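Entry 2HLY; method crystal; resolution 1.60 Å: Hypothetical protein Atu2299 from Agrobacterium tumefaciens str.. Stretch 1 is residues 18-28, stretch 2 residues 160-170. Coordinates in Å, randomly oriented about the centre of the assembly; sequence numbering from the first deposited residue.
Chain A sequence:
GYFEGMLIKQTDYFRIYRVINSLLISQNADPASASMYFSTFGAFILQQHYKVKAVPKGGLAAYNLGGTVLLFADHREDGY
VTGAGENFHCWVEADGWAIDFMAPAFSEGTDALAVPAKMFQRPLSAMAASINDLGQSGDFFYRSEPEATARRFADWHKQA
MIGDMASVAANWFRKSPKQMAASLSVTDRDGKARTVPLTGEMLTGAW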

# COMPACT_ATOMS: atom_id res chain seq x y z
N ARG A 18 1.96 -9.03 1.77
CA ARG A 18 2.74 -10.15 1.20
C ARG A 18 2.20 -10.58 -0.16
O ARG A 18 2.98 -10.78 -1.09
CB ARG A 18 2.79 -11.32 2.18
CG ARG A 18 3.90 -12.32 1.83
CD ARG A 18 3.90 -13.49 2.80
NE ARG A 18 4.12 -13.11 4.21
CZ ARG A 18 5.31 -12.88 4.76
NH1 ARG A 18 6.43 -12.98 4.03
NH2 ARG A 18 5.39 -12.54 6.05
N VAL A 19 0.87 -10.69 -0.28
CA VAL A 19 0.24 -11.08 -1.54
C VAL A 19 0.59 -10.10 -2.65
O VAL A 19 1.02 -10.50 -3.73
CB VAL A 19 -1.29 -11.22 -1.37
CG1 VAL A 19 -1.99 -11.28 -2.74
CG2 VAL A 19 -1.59 -12.46 -0.54
N ILE A 20 0.39 -8.81 -2.39
CA ILE A 20 0.60 -7.80 -3.42
C ILE A 20 2.09 -7.75 -3.79
O ILE A 20 2.45 -7.68 -4.98
CB ILE A 20 0.09 -6.42 -2.97
CG1 ILE A 20 -1.39 -6.49 -2.62
CG2 ILE A 20 0.41 -5.36 -4.05
CD1 ILE A 20 -1.95 -5.25 -1.93
N ASN A 21 2.95 -7.79 -2.77
CA ASN A 21 4.39 -7.76 -3.02
C ASN A 21 4.82 -8.93 -3.89
O ASN A 21 5.66 -8.79 -4.79
CB ASN A 21 5.15 -7.82 -1.70
CG ASN A 21 6.61 -7.52 -1.88
OD1 ASN A 21 6.97 -6.49 -2.46
ND2 ASN A 21 7.46 -8.43 -1.41
N SER A 22 4.24 -10.09 -3.62
CA SER A 22 4.60 -11.31 -4.35
C SER A 22 4.23 -11.21 -5.83
O SER A 22 4.97 -11.69 -6.70
CB SER A 22 3.91 -12.51 -3.71
OG SER A 22 4.31 -12.66 -2.35
N LEU A 23 3.10 -10.57 -6.11
CA LEU A 23 2.64 -10.38 -7.48
C LEU A 23 3.42 -9.29 -8.23
O LEU A 23 3.56 -9.34 -9.47
CB LEU A 23 1.14 -10.05 -7.47
CG LEU A 23 0.23 -11.22 -7.11
CD1 LEU A 23 -1.19 -10.75 -6.79
CD2 LEU A 23 0.21 -12.23 -8.27
N LEU A 24 3.94 -8.33 -7.49
CA LEU A 24 4.62 -7.19 -8.07
C LEU A 24 6.08 -7.38 -8.30
O LEU A 24 6.66 -6.69 -9.05
CB LEU A 24 4.55 -6.05 -7.14
CG LEU A 24 3.30 -5.28 -7.25
CD1 LEU A 24 3.01 -4.97 -8.69
CD2 LEU A 24 2.22 -6.00 -6.65
N ILE A 25 6.67 -8.23 -7.51
CA ILE A 25 8.14 -8.25 -7.39
C ILE A 25 8.85 -8.40 -8.75
O ILE A 25 9.86 -7.74 -9.01
CB ILE A 25 8.64 -9.24 -6.28
CG1 ILE A 25 10.13 -9.01 -5.97
CG2 ILE A 25 8.36 -10.67 -6.66
CD1 ILE A 25 10.47 -7.59 -5.54
N SER A 26 8.28 -9.22 -9.64
CA SER A 26 8.86 -9.48 -10.97
C SER A 26 8.82 -8.25 -11.89
O SER A 26 9.54 -8.20 -12.90
CB SER A 26 8.14 -10.64 -11.64
OG SER A 26 6.80 -10.29 -11.94
N GLN A 27 7.98 -7.29 -11.54
CA GLN A 27 7.75 -6.09 -12.34
C GLN A 27 8.85 -5.03 -12.14
O GLN A 27 9.02 -4.15 -12.98
CB GLN A 27 6.39 -5.50 -11.98
CG GLN A 27 5.74 -4.67 -13.06
CD GLN A 27 4.29 -5.06 -13.28
OE1 GLN A 27 3.62 -5.57 -12.38
NE2 GLN A 27 3.80 -4.84 -14.50
N ASN A 28 9.59 -5.13 -11.04
CA ASN A 28 10.57 -4.12 -10.64
C ASN A 28 10.04 -2.68 -10.78
O ASN A 28 10.68 -1.82 -11.40
CB ASN A 28 11.91 -4.30 -11.36
CG ASN A 28 13.06 -3.65 -10.61
OD1 ASN A 28 13.05 -3.58 -9.38
ND2 ASN A 28 14.07 -3.17 -11.34
N ALA A 160 -5.08 -5.07 -19.52
CA ALA A 160 -5.85 -6.20 -19.01
C ALA A 160 -5.13 -6.98 -17.91
O ALA A 160 -5.77 -7.53 -17.00
CB ALA A 160 -6.25 -7.14 -20.15
N MET A 161 -3.80 -7.03 -18.00
CA MET A 161 -2.96 -7.75 -17.04
C MET A 161 -3.14 -7.25 -15.60
O MET A 161 -3.07 -8.03 -14.65
CB MET A 161 -1.48 -7.71 -17.46
CG MET A 161 -0.48 -7.94 -16.34
SD MET A 161 0.13 -6.36 -15.67
CE MET A 161 0.11 -6.63 -13.92
N ILE A 162 -3.36 -5.94 -15.44
CA ILE A 162 -3.54 -5.35 -14.12
C ILE A 162 -4.79 -5.90 -13.41
O ILE A 162 -4.71 -6.37 -12.26
CB ILE A 162 -3.58 -3.81 -14.18
CG1 ILE A 162 -2.24 -3.29 -14.74
CG2 ILE A 162 -3.87 -3.23 -12.79
CD1 ILE A 162 -2.14 -1.78 -14.91
N GLY A 163 -5.92 -5.87 -14.10
CA GLY A 163 -7.16 -6.46 -13.56
C GLY A 163 -7.00 -7.95 -13.29
O GLY A 163 -7.50 -8.47 -12.29
N ASP A 164 -6.28 -8.64 -14.17
CA ASP A 164 -6.01 -10.07 -13.95
C ASP A 164 -5.24 -10.28 -12.65
O ASP A 164 -5.57 -11.18 -11.88
CB ASP A 164 -5.21 -10.66 -15.11
CG ASP A 164 -6.03 -10.82 -16.37
OD1 ASP A 164 -7.27 -10.64 -16.33
OD2 ASP A 164 -5.40 -11.15 -17.41
N MET A 165 -4.22 -9.44 -12.41
CA MET A 165 -3.41 -9.57 -11.20
C MET A 165 -4.25 -9.25 -9.96
O MET A 165 -4.09 -9.89 -8.93
CB MET A 165 -2.15 -8.69 -11.24
CG MET A 165 -1.05 -9.18 -12.15
SD MET A 165 0.64 -8.80 -11.55
CE MET A 165 0.35 -7.47 -10.40
N ALA A 166 -5.14 -8.26 -10.07
CA ALA A 166 -6.02 -7.91 -8.93
C ALA A 166 -6.93 -9.09 -8.56
O ALA A 166 -7.18 -9.36 -7.36
CB ALA A 166 -6.86 -6.71 -9.27
N SER A 167 -7.44 -9.76 -9.58
CA SER A 167 -8.26 -10.94 -9.36
C SER A 167 -7.45 -11.99 -8.60
O SER A 167 -7.92 -12.56 -7.61
CB SER A 167 -8.77 -11.50 -10.69
OG SER A 167 -9.50 -12.71 -10.50
N VAL A 168 -6.21 -12.22 -9.03
CA VAL A 168 -5.35 -13.20 -8.36
C VAL A 168 -5.15 -12.81 -6.89
O VAL A 168 -5.27 -13.66 -6.00
CB VAL A 168 -3.99 -13.38 -9.09
CG1 VAL A 168 -3.05 -14.28 -8.28
CG2 VAL A 168 -4.23 -13.95 -10.50
N ALA A 169 -4.88 -11.52 -6.66
CA ALA A 169 -4.68 -10.99 -5.31
C ALA A 169 -5.88 -11.27 -4.41
O ALA A 169 -5.72 -11.78 -3.30
CB ALA A 169 -4.40 -9.51 -5.35
N ALA A 170 -7.08 -10.94 -4.90
CA ALA A 170 -8.29 -11.14 -4.09
C ALA A 170 -8.56 -12.61 -3.82
O ALA A 170 -9.14 -12.98 -2.81
CB ALA A 170 -9.48 -10.49 -4.76

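A helix and the turn that follows it pack against a second helix far away in sequence through apolar side chains, with no hydrogen bond between them. The axes of the two helices approach to 9.8 Å and run roughly antiparallel, at 143°, so that Val 19 lies beside Ala 169 (CA to CA 6.2 Å) and Leu 23 beside Met 165 (CA to CA 7.1 Å). Leu 23 covers the most surface. Its CB points toward the second helix; CD1 of Leu 23 lies 3.7 Å from CB of Ala 169, and CD2 of Leu 23 lies 3.9 Å from CG1 of Val 168. Met 165, the other large contributor, also points across. Its flexible thioether places SD 3.6 Å from the carbonyl O of Leu 23, a van der Waals approach, and brings CE within 4.0 Å of both CB of Leu 23 and CD1 of Leu 24. Ala 169 has only a methyl beyond its backbone, and CG1 of Val 19 sits 3.7 Å from CA of Ala 169. Toward the more exposed end, Gln 27 OE1 lies 4.0 Å from CE of Met 161, a loose contact between an amide oxygen and a methyl. Within the helices, backbone hydrogen bonds follow the usual pattern, as in Leu 23 N to Val 19 O (3.2 Å) and Ala 169 N to Met 165 O (2.9 Å).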